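Side-chain contacts in Exo-arabinanase (Penicillium chrysogenum, PDB 3A72), which probably hydrolyses alpha-1,5-linked arabinan from the chain end as an exo-acting glycosidase, and is held here with arabinobiose bound: residues Gln176-Gln181 with Tyr218-Glu223; His180-Asp185 with Asp244-Ala249; Tyr238-Ser243 with Ala249-Gln254. All coordinates share one frame; numbering follows the deposited sequence.

In the fold
Six four-stranded antiparallel sheets make this chain a six-bladed beta-propeller, and the three contacts lie in two successive blades. Following the chain from the N terminus, strand 177-183 comes first and supplies one side of both interaction 1 and interaction 2. Interaction 1 closes over the change of blade, meeting strand 218-225; interaction 2 starts from the same strand but spans further, to the loop 244-249. Interaction 3 is local: it folds 249-254 back on strand 237-242 and so crosses interaction 2, with which it shares Ala249. Together they join two blades along a seam and complete the outer edge of the second; Tyr220 O and Arg240 N link interactions 1 and 3.

Interaction 1. Residues Gln176-Gln181 with Tyr218-Glu223; sequences QTMVHQ and YFYVYE. With AHR (alpha-L-arabinofuranose), chain B.
Glu223 OE2 accepts a hydrogen bond of 2.6 Å from O1 of the arabinofuranose, at the end of a seam between two blades of the six-bladed propeller. Gln176, from the other blade, lines the same sugar pocket. The second carboxylate oxygen of Glu223, OE1, is bonded to Ser267 N, and Glu151 holds the same sugar. Along the seam the third strand of one sheet faces the second strand of the next. The strands are not paired, since the nearest CA atoms, Met178 and Tyr222, are 9.1 Å apart, and side chains fill the interval.

Met178 does most of the filling. Its CB rests 3.3 Å from Tyr220 OH, and the side chains of the two residues run past each other in opposite directions. A bend at the last torsion (chi3 -60°) brings CE back to the tyrosines, where it meets the Tyr220 ring at its edge, with Tyr220 CE2 3.9 Å from Met178 CE. A water also lies in that ring's plane, so the phenol is bordered by a methyl and a polar partner. This water is 2.7 Å from Tyr220 OH and donates a weak bond to Val179 O, bridging back to the strand that carries Met178.

Beside Tyr220, the neighbouring Tyr222 takes the end of the same methionine. Met178 SD is 5.3 Å from the centroid of the Tyr222 ring and 46° off its normal, an oblique Met-aromatic contact. The hydroxyl of Tyr222 turns to a partner beyond the two strands, Tyr198 OH. At the other end of that side chain, Met178 CE sits 3.5 Å from Tyr222 CG, oblique to the ring.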
loop_
_atom_site.group_PDB
_atom_site.type_symbol
_atom_site.label_atom_id
_atom_site.label_comp_id
_atom_site.label_asym_id
_atom_site.label_seq_id
_atom_site.Cartn_x
_atom_site.Cartn_y
_atom_site.Cartn_z
ATOM N N GLN A 176 -17.855 -3.597 4.552
ATOM C CA GLN A 176 -16.689 -2.723 4.521
ATOM C C GLN A 176 -16.904 -1.704 3.413
ATOM O O GLN A 176 -17.529 -2.020 2.400
ATOM C CB GLN A 176 -15.389 -3.497 4.364
ATOM C CG GLN A 176 -14.127 -2.659 4.528
ATOM C CD GLN A 176 -12.879 -3.505 4.497
ATOM O OE1 GLN A 176 -12.379 -3.817 3.344
ATOM N NE2 GLN A 176 -12.368 -3.871 5.586
ATOM N N THR A 177 -16.319 -0.528 3.572
ATOM C CA THR A 177 -16.213 0.492 2.534
ATOM C C THR A 177 -14.787 0.923 2.398
ATOM O O THR A 177 -13.910 0.536 3.192
ATOM C CB THR A 177 -17.099 1.720 2.844
ATOM O OG1 THR A 177 -16.510 2.385 3.949
ATOM C CG2 THR A 177 -18.535 1.291 3.112
ATOM N N MET A 178 -14.495 1.803 1.425
ATOM C CA MET A 178 -13.240 2.538 1.444
ATOM C C MET A 178 -13.568 4.035 1.436
ATOM O O MET A 178 -14.561 4.482 0.809
ATOM C CB MET A 178 -12.335 2.198 0.283
ATOM C CG MET A 178 -11.885 0.730 0.346
ATOM S SD MET A 178 -10.962 0.189 -1.105
ATOM C CE MET A 178 -12.205 0.469 -2.345
ATOM N N VAL A 179 -12.775 4.779 2.134
ATOM C CA VAL A 179 -12.981 6.187 2.478
ATOM C C VAL A 179 -11.689 6.947 2.378
ATOM O O VAL A 179 -10.587 6.373 2.226
ATOM C CB VAL A 179 -13.564 6.307 3.910
ATOM C CG1 VAL A 179 -14.817 5.464 4.079
ATOM C CG2 VAL A 179 -12.536 5.951 4.938
ATOM N N HIS A 180 -11.774 8.263 2.595
ATOM C CA HIS A 180 -10.572 9.035 2.831
ATOM C C HIS A 180 -10.870 10.190 3.791
ATOM O O HIS A 180 -12.023 10.585 3.991
ATOM C CB HIS A 180 -9.885 9.595 1.532
ATOM C CG HIS A 180 -10.712 10.626 0.857
ATOM N ND1 HIS A 180 -10.799 11.967 1.036
ATOM C CD2 HIS A 180 -11.544 10.333 -0.162
ATOM C CE1 HIS A 180 -11.704 12.462 0.135
ATOM N NE2 HIS A 180 -12.161 11.446 -0.600
ATOM N N GLN A 181 -9.795 10.748 4.334
ATOM C CA GLN A 181 -9.802 12.035 5.010
ATOM C C GLN A 181 -8.668 12.868 4.447
ATOM O O GLN A 181 -7.660 12.342 3.947
ATOM C CB GLN A 181 -9.702 11.896 6.513
ATOM C CG GLN A 181 -10.903 11.200 7.137
ATOM C CD GLN A 181 -10.794 10.983 8.611
ATOM O OE1 GLN A 181 -10.926 11.976 9.445
ATOM N NE2 GLN A 181 -10.565 9.809 9.008
ATOM N N TYR A 218 -6.357 9.988 -12.080
ATOM C CA TYR A 218 -5.872 9.123 -11.014
ATOM C C TYR A 218 -6.492 7.765 -11.203
ATOM O O TYR A 218 -7.706 7.630 -11.430
ATOM C CB TYR A 218 -6.222 9.672 -9.627
ATOM C CG TYR A 218 -5.529 10.973 -9.307
ATOM C CD1 TYR A 218 -4.386 11.003 -8.504
ATOM C CD2 TYR A 218 -6.001 12.191 -9.818
ATOM C CE1 TYR A 218 -3.757 12.203 -8.203
ATOM C CE2 TYR A 218 -5.356 13.375 -9.515
ATOM C CZ TYR A 218 -4.247 13.403 -8.727
ATOM O OH TYR A 218 -3.627 14.587 -8.438
ATOM N N PHE A 219 -5.636 6.738 -11.102
ATOM C CA PHE A 219 -5.991 5.315 -11.173
ATOM C C PHE A 219 -6.078 4.774 -9.751
ATOM O O PHE A 219 -5.061 4.684 -9.064
ATOM C CB PHE A 219 -4.943 4.595 -12.008
ATOM C CG PHE A 219 -5.117 3.133 -12.202
ATOM C CD1 PHE A 219 -5.855 2.668 -13.300
ATOM C CD2 PHE A 219 -4.592 2.187 -11.341
ATOM C CE1 PHE A 219 -6.041 1.319 -13.482
ATOM C CE2 PHE A 219 -4.765 0.831 -11.544
ATOM C CZ PHE A 219 -5.492 0.394 -12.623
ATOM N N TYR A 220 -7.288 4.503 -9.322
ATOM C CA TYR A 220 -7.625 4.034 -7.969
ATOM C C TYR A 220 -7.951 2.568 -8.067
ATOM O O TYR A 220 -8.996 2.235 -8.673
ATOM C CB TYR A 220 -8.773 4.893 -7.452
ATOM C CG TYR A 220 -9.368 4.558 -6.110
ATOM C CD1 TYR A 220 -9.118 5.367 -4.993
ATOM C CD2 TYR A 220 -10.202 3.481 -5.921
ATOM C CE1 TYR A 220 -9.672 5.060 -3.756
ATOM C CE2 TYR A 220 -10.759 3.178 -4.707
ATOM C CZ TYR A 220 -10.502 3.967 -3.625
ATOM O OH TYR A 220 -11.113 3.629 -2.448
ATOM N N VAL A 221 -7.141 1.683 -7.530
ATOM C CA VAL A 221 -7.321 0.246 -7.642
ATOM C C VAL A 221 -7.636 -0.311 -6.251
ATOM O O VAL A 221 -7.202 0.189 -5.218
ATOM C CB VAL A 221 -6.090 -0.414 -8.287
ATOM C CG1 VAL A 221 -4.866 -0.433 -7.377
ATOM C CG2 VAL A 221 -6.395 -1.823 -8.820
ATOM N N TYR A 222 -8.421 -1.402 -6.268
ATOM C CA TYR A 222 -8.863 -2.038 -5.033
ATOM C C TYR A 222 -9.237 -3.480 -5.321
ATOM O O TYR A 222 -9.430 -3.887 -6.468
ATOM C CB TYR A 222 -10.045 -1.299 -4.465
ATOM C CG TYR A 222 -11.295 -1.102 -5.300
ATOM C CD1 TYR A 222 -12.433 -1.855 -5.106
ATOM C CD2 TYR A 222 -11.328 -0.101 -6.261
ATOM C CE1 TYR A 222 -13.586 -1.645 -5.857
ATOM C CE2 TYR A 222 -12.490 0.150 -6.983
ATOM C CZ TYR A 222 -13.606 -0.616 -6.786
ATOM O OH TYR A 222 -14.743 -0.312 -7.516
ATOM N N GLU A 223 -9.312 -4.286 -4.234
ATOM C CA GLU A 223 -9.952 -5.594 -4.327
ATOM C C GLU A 223 -11.426 -5.403 -4.067
ATOM O O GLU A 223 -11.828 -4.674 -3.143
ATOM C CB GLU A 223 -9.335 -6.626 -3.363
ATOM C CG GLU A 223 -9.525 -6.277 -1.882
ATOM C CD GLU A 223 -8.966 -7.296 -0.914
ATOM O OE1 GLU A 223 -8.075 -8.126 -1.302
ATOM O OE2 GLU A 223 -9.426 -7.247 0.260
HETATM O O5 AHR B . -7.115 -8.292 7.236
HETATM C C5 AHR B . -7.759 -7.015 6.920
HETATM C C4 AHR B . -8.579 -7.199 5.675
HETATM O O4 AHR B . -7.680 -7.388 4.573
HETATM C C3 AHR B . -9.410 -5.969 5.327
HETATM O O3 AHR B . -10.693 -6.055 5.971
HETATM C C2 AHR B . -9.512 -6.072 3.786
HETATM O O2 AHR B . -9.569 -4.802 3.139
HETATM C C1 AHR B . -8.290 -6.893 3.376
HETATM O O1 AHR B . -8.700 -8.084 2.645
HETATM O O HOH W 1 -10.697 5.445 -0.471
#

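Interaction 2. Residues His180-Asp185 with Asp244-Ala249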
loop_
_atom_site.group_PDB
_atom_site.type_symbol
_atom_site.label_atom_id
_atom_site.label_comp_id
_atom_site.label_asym_id
_atom_site.label_seq_id
_atom_site.Cartn_x
_atom_site.Cartn_y
_atom_site.Cartn_z
ATOM N N HIS A 180 -11.774 8.263 2.595
ATOM C CA HIS A 180 -10.572 9.035 2.831
ATOM C C HIS A 180 -10.870 10.190 3.791
ATOM O O HIS A 180 -12.023 10.585 3.991
ATOM C CB HIS A 180 -9.885 9.595 1.532
ATOM C CG HIS A 180 -10.712 10.626 0.857
ATOM N ND1 HIS A 180 -10.799 11.967 1.036
ATOM C CD2 HIS A 180 -11.544 10.333 -0.162
ATOM C CE1 HIS A 180 -11.704 12.462 0.135
ATOM N NE2 HIS A 180 -12.161 11.446 -0.600
ATOM N N GLN A 181 -9.795 10.748 4.334
ATOM C CA GLN A 181 -9.802 12.035 5.010
ATOM C C GLN A 181 -8.668 12.868 4.447
ATOM O O GLN A 181 -7.660 12.342 3.947
ATOM C CB GLN A 181 -9.702 11.896 6.513
ATOM C CG GLN A 181 -10.903 11.200 7.137
ATOM C CD GLN A 181 -10.794 10.983 8.611
ATOM O OE1 GLN A 181 -10.926 11.976 9.445
ATOM N NE2 GLN A 181 -10.565 9.809 9.008
ATOM N N VAL A 182 -8.822 14.198 4.563
ATOM C CA VAL A 182 -7.872 15.156 4.004
ATOM C C VAL A 182 -7.393 16.087 5.093
ATOM O O VAL A 182 -8.145 16.430 6.011
ATOM C CB VAL A 182 -8.515 15.981 2.880
ATOM C CG1 VAL A 182 -7.499 16.812 2.167
ATOM C CG2 VAL A 182 -9.241 15.025 1.957
ATOM N N THR A 183 -6.150 16.555 4.984
ATOM C CA THR A 183 -5.591 17.526 5.865
ATOM C C THR A 183 -4.751 18.535 5.090
ATOM O O THR A 183 -4.118 18.192 4.114
ATOM C CB THR A 183 -4.730 16.839 6.968
ATOM O OG1 THR A 183 -4.298 17.792 7.896
ATOM C CG2 THR A 183 -3.587 16.105 6.369
ATOM N N ASN A 184 -4.729 19.785 5.581
ATOM C CA ASN A 184 -3.782 20.776 5.044
ATOM C C ASN A 184 -2.665 21.069 6.020
ATOM O O ASN A 184 -1.826 21.962 5.769
ATOM C CB ASN A 184 -4.464 22.015 4.553
ATOM C CG ASN A 184 -5.176 22.771 5.569
ATOM O OD1 ASN A 184 -4.830 22.679 6.711
ATOM N ND2 ASN A 184 -6.253 23.498 5.271
ATOM N N ASP A 185 -2.524 20.327 7.106
ATOM C CA ASP A 185 -1.473 20.614 8.088
ATOM C C ASP A 185 -0.883 19.369 8.766
ATOM O O ASP A 185 0.030 19.513 9.592
ATOM C CB ASP A 185 -1.969 21.577 9.146
ATOM C CG ASP A 185 -3.117 21.103 9.989
ATOM O OD1 ASP A 185 -3.459 19.902 9.929
ATOM O OD2 ASP A 185 -3.656 21.932 10.769
ATOM N N ASP A 244 -10.011 14.142 -10.160
ATOM C CA ASP A 244 -10.155 14.704 -8.841
ATOM C C ASP A 244 -9.900 13.585 -7.818
ATOM O O ASP A 244 -10.761 12.735 -7.640
ATOM C CB ASP A 244 -11.508 15.327 -8.613
ATOM C CG ASP A 244 -11.675 15.969 -7.281
ATOM O OD1 ASP A 244 -10.790 15.796 -6.387
ATOM O OD2 ASP A 244 -12.720 16.661 -7.069
ATOM N N PRO A 245 -8.730 13.608 -7.173
ATOM C CA PRO A 245 -8.381 12.487 -6.303
ATOM C C PRO A 245 -9.233 12.443 -5.032
ATOM O O PRO A 245 -9.165 11.465 -4.287
ATOM C CB PRO A 245 -6.903 12.723 -6.010
ATOM C CG PRO A 245 -6.785 14.232 -6.057
ATOM C CD PRO A 245 -7.692 14.664 -7.198
ATOM N N GLU A 246 -10.009 13.462 -4.761
ATOM C CA GLU A 246 -10.954 13.473 -3.647
ATOM C C GLU A 246 -12.386 13.032 -4.067
ATOM O O GLU A 246 -13.242 12.989 -3.166
ATOM C CB GLU A 246 -11.007 14.855 -3.001
ATOM C CG GLU A 246 -9.722 15.201 -2.270
ATOM C CD GLU A 246 -9.730 16.556 -1.602
ATOM O OE1 GLU A 246 -10.738 16.882 -0.922
ATOM O OE2 GLU A 246 -8.713 17.254 -1.687
ATOM N N ASN A 247 -12.596 12.759 -5.338
ATOM C CA ASN A 247 -13.910 12.358 -5.790
ATOM C C ASN A 247 -13.791 11.041 -6.521
ATOM O O ASN A 247 -13.485 10.980 -7.745
ATOM C CB ASN A 247 -14.546 13.447 -6.684
ATOM C CG ASN A 247 -15.959 13.063 -7.104
ATOM O OD1 ASN A 247 -16.477 11.984 -6.776
ATOM N ND2 ASN A 247 -16.612 13.980 -7.808
ATOM N N ILE A 248 -14.011 9.989 -5.766
ATOM C CA ILE A 248 -13.945 8.600 -6.258
ATOM C C ILE A 248 -15.357 7.989 -6.390
ATOM O O ILE A 248 -15.604 7.156 -7.282
ATOM C CB ILE A 248 -13.074 7.750 -5.295
ATOM C CG1 ILE A 248 -11.677 8.383 -5.109
ATOM C CG2 ILE A 248 -12.992 6.308 -5.703
ATOM C CD1 ILE A 248 -10.846 8.499 -6.400
ATOM N N ALA A 249 -16.292 8.413 -5.531
ATOM C CA ALA A 249 -17.598 7.779 -5.462
ATOM C C ALA A 249 -18.390 7.943 -6.745
ATOM O O ALA A 249 -19.283 7.128 -7.052
ATOM C CB ALA A 249 -18.364 8.324 -4.278
#
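Where one propeller blade meets the loop of the next, a type I beta turn from Asp244 to Asn247 presents Glu246 to His180 and Val182 of strand 177-183. The turn is closed by the backbone bond from Asn247 N to Asp244 O. It is reinforced by an Asx turn, in which Asp244 OD1 accepts from Glu246 N at 2.9 Å. The two bonds hold the peptides on either side of Glu246.

The polar link across the contact runs from the imidazole to this turn. His180 NE2 donates to Glu246 O at 3.2 Å, but the geometry is far from linear: the N-H...O angle is 135°, and the donor stands 44° above the carbonyl plane. The oxygen itself is tilted modestly from the ring plane, meeting the imidazole near its edge. With CG of His180 set between its backbone N and carbonyl carbon (chi1 67°), the ring leaves the strand toward the turn, and its CE1 also packs 4.0 Å from Glu246 CB. Thus one imidazole edge touches both the backbone and the aliphatic base of the same residue.

Further out, the extended Glu246 side chain crosses Val182 at about a right angle. Val182 CG2 lies 3.7 Å from Glu246 OE1, a methyl against a carboxylate oxygen. The other oxygen, OE2, is engaged in a salt bridge with Lys160, a charge supplied by strand 160-167. That pairing would be expected to favour the ionised carboxylate.

Around the contact, Ile162 of strand 160-167 touches both His180 and Glu246, and Val193 of strand 193-196 touches the His180 side chain. From the loop, Pro245 rests on Tyr218 and Ile248 on Tyr220, both of strand 218-225, so the turn is wedged between the two blades.

Interaction 3. Residues Tyr238-Ser243 with Ala249-Gln254; sequences YYRLSS and ASAPGQ
Gln254, Arg240 and Tyr239 carry this contact, in which the chain folds back to add the outermost strand of a propeller blade. Tyr239 and Gln254 form an antiparallel hydrogen-bonded pair: Tyr239 N donates to Gln254 O at 2.9 Å (N-H...O angle 161°), and Gln254 N returns a bond of 2.8 Å to Tyr239 O. The short CA-H...O contact from Tyr238 to Gln254 O adds to this pairing.

The side chains of the pair lie on the same face of the sheet. Gln254, with CG anti to its backbone N (chi1 -176°) and the chain extended, runs alongside the tyrosine and points the same way. Its amide plane is turned 41° from the ring. Gln254 OE1 comes within 3.4 Å of Tyr239 CE1, whereas Gln254 NE2 near Tyr239 OH is not placed to hydrogen-bond. That hydroxyl instead bonds Gly299 O and Trp303 NE1 of the following blade.

Arg240 runs along the 251-253 backbone. Its aliphatic part packs against Ala251, with the two CB atoms 4.0 Å apart, and Ala251 O and Gly253 N stand over one face of the guanidinium. Arg240 NH1 is 3.1 Å from Ala251 O, yet the angle is too poor for a bond. A water joins Pro252 O (2.7 Å) to Leu241 N, continuing the pairing where the loop has drawn away from the strand.

The guanidinium nitrogens are therefore served unequally: NE and NH2 are hydrogen-bonded to Tyr222 OH and Tyr198 OH, while NH1 has weak bonds to Ile248 O and to a water that donates to Ala249 O. Ala251 O, over the face, would probably favour the positive charge without a hydrogen bond.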
loop_
_atom_site.group_PDB
_atom_site.type_symbol
_atom_site.label_atom_id
_atom_site.label_comp_id
_atom_site.label_asym_id
_atom_site.label_seq_id
_atom_site.Cartn_x
_atom_site.Cartn_y
_atom_site.Cartn_z
ATOM N N TYR A 238 -10.510 -4.304 -9.201
ATOM C CA TYR A 238 -11.303 -3.260 -9.856
ATOM C C TYR A 238 -10.550 -1.963 -9.766
ATOM O O TYR A 238 -9.725 -1.754 -8.874
ATOM C CB TYR A 238 -12.683 -3.077 -9.154
ATOM C CG TYR A 238 -13.764 -4.001 -9.636
ATOM C CD1 TYR A 238 -13.697 -5.373 -9.483
ATOM C CD2 TYR A 238 -14.886 -3.479 -10.262
ATOM C CE1 TYR A 238 -14.717 -6.175 -9.948
ATOM C CE2 TYR A 238 -15.939 -4.285 -10.738
ATOM C CZ TYR A 238 -15.838 -5.638 -10.580
ATOM O OH TYR A 238 -16.828 -6.483 -11.007
ATOM N N TYR A 239 -10.852 -1.033 -10.688
ATOM C CA TYR A 239 -10.331 0.308 -10.581
ATOM C C TYR A 239 -11.398 1.314 -10.956
ATOM O O TYR A 239 -12.395 1.045 -11.618
ATOM C CB TYR A 239 -9.110 0.486 -11.415
ATOM C CG TYR A 239 -9.066 0.074 -12.871
ATOM C CD1 TYR A 239 -9.375 0.970 -13.893
ATOM C CD2 TYR A 239 -8.674 -1.195 -13.214
ATOM C CE1 TYR A 239 -9.308 0.587 -15.231
ATOM C CE2 TYR A 239 -8.563 -1.554 -14.543
ATOM C CZ TYR A 239 -8.873 -0.686 -15.543
ATOM O OH TYR A 239 -8.692 -1.101 -16.853
ATOM N N ARG A 240 -11.148 2.525 -10.464
ATOM C CA ARG A 240 -11.922 3.730 -10.782
ATOM C C ARG A 240 -10.939 4.778 -11.263
ATOM O O ARG A 240 -9.809 4.863 -10.816
ATOM C CB ARG A 240 -12.693 4.202 -9.567
ATOM C CG ARG A 240 -13.866 3.307 -9.245
ATOM C CD ARG A 240 -14.512 3.606 -7.935
ATOM N NE ARG A 240 -15.559 2.641 -7.592
ATOM C CZ ARG A 240 -16.728 2.925 -7.058
ATOM N NH1 ARG A 240 -17.114 4.156 -6.774
ATOM N NH2 ARG A 240 -17.528 1.915 -6.739
ATOM N N LEU A 241 -11.426 5.602 -12.210
ATOM C CA LEU A 241 -10.640 6.669 -12.793
ATOM C C LEU A 241 -11.298 8.004 -12.528
ATOM O O LEU A 241 -12.507 8.170 -12.829
ATOM C CB LEU A 241 -10.521 6.415 -14.304
ATOM C CG LEU A 241 -9.577 5.227 -14.619
ATOM C CD1 LEU A 241 -9.956 4.478 -15.849
ATOM C CD2 LEU A 241 -8.123 5.747 -14.632
ATOM N N SER A 242 -10.533 8.954 -12.015
ATOM C CA SER A 242 -11.040 10.299 -11.710
ATOM C C SER A 242 -9.934 11.289 -11.847
ATOM O O SER A 242 -8.806 10.986 -11.421
ATOM C CB SER A 242 -11.564 10.374 -10.294
ATOM O OG SER A 242 -12.042 11.659 -10.023
ATOM N N SER A 243 -10.214 12.496 -12.355
ATOM C CA SER A 243 -9.201 13.563 -12.385
ATOM C C SER A 243 -9.197 14.388 -11.139
ATOM O O SER A 243 -8.411 15.325 -10.992
ATOM C CB SER A 243 -9.431 14.449 -13.608
ATOM O OG SER A 243 -9.072 13.637 -14.752
ATOM N N ALA A 249 -16.292 8.413 -5.531
ATOM C CA ALA A 249 -17.598 7.779 -5.462
ATOM C C ALA A 249 -18.390 7.943 -6.745
ATOM O O ALA A 249 -19.283 7.128 -7.052
ATOM C CB ALA A 249 -18.364 8.324 -4.278
ATOM N N SER A 250 -18.159 8.997 -7.510
ATOM C CA SER A 250 -18.915 9.247 -8.724
ATOM C C SER A 250 -18.383 8.456 -9.914
ATOM O O SER A 250 -18.991 8.472 -10.955
ATOM C CB SER A 250 -18.936 10.729 -9.026
ATOM O OG SER A 250 -17.654 11.220 -9.350
ATOM N N ALA A 251 -17.247 7.774 -9.785
ATOM C CA ALA A 251 -16.651 7.015 -10.866
ATOM C C ALA A 251 -17.150 5.590 -10.810
ATOM O O ALA A 251 -17.003 4.923 -9.770
ATOM C CB ALA A 251 -15.130 7.075 -10.756
ATOM N N PRO A 252 -17.680 5.036 -11.887
ATOM C CA PRO A 252 -18.118 3.623 -11.870
ATOM C C PRO A 252 -16.901 2.734 -11.790
ATOM O O PRO A 252 -15.852 2.984 -12.360
ATOM C CB PRO A 252 -18.849 3.448 -13.185
ATOM C CG PRO A 252 -18.240 4.481 -14.054
ATOM C CD PRO A 252 -17.957 5.688 -13.197
ATOM N N GLY A 253 -17.056 1.613 -11.079
ATOM C CA GLY A 253 -15.998 0.645 -11.021
ATOM C C GLY A 253 -15.828 -0.118 -12.315
ATOM O O GLY A 253 -16.825 -0.520 -12.940
ATOM N N GLN A 254 -14.601 -0.425 -12.630
ATOM C CA GLN A 254 -14.224 -1.168 -13.834
ATOM C C GLN A 254 -13.422 -2.402 -13.432
ATOM O O GLN A 254 -12.387 -2.296 -12.743
ATOM C CB GLN A 254 -13.371 -0.275 -14.725
ATOM C CG GLN A 254 -13.004 -0.906 -16.052
ATOM C CD GLN A 254 -12.255 0.001 -17.017
ATOM O OE1 GLN A 254 -12.249 1.241 -16.870
ATOM N NE2 GLN A 254 -11.720 -0.613 -18.018
HETATM O O HOH W 2 -20.323 4.989 -6.146
HETATM O O HOH W 3 -13.916 4.450 -13.514
#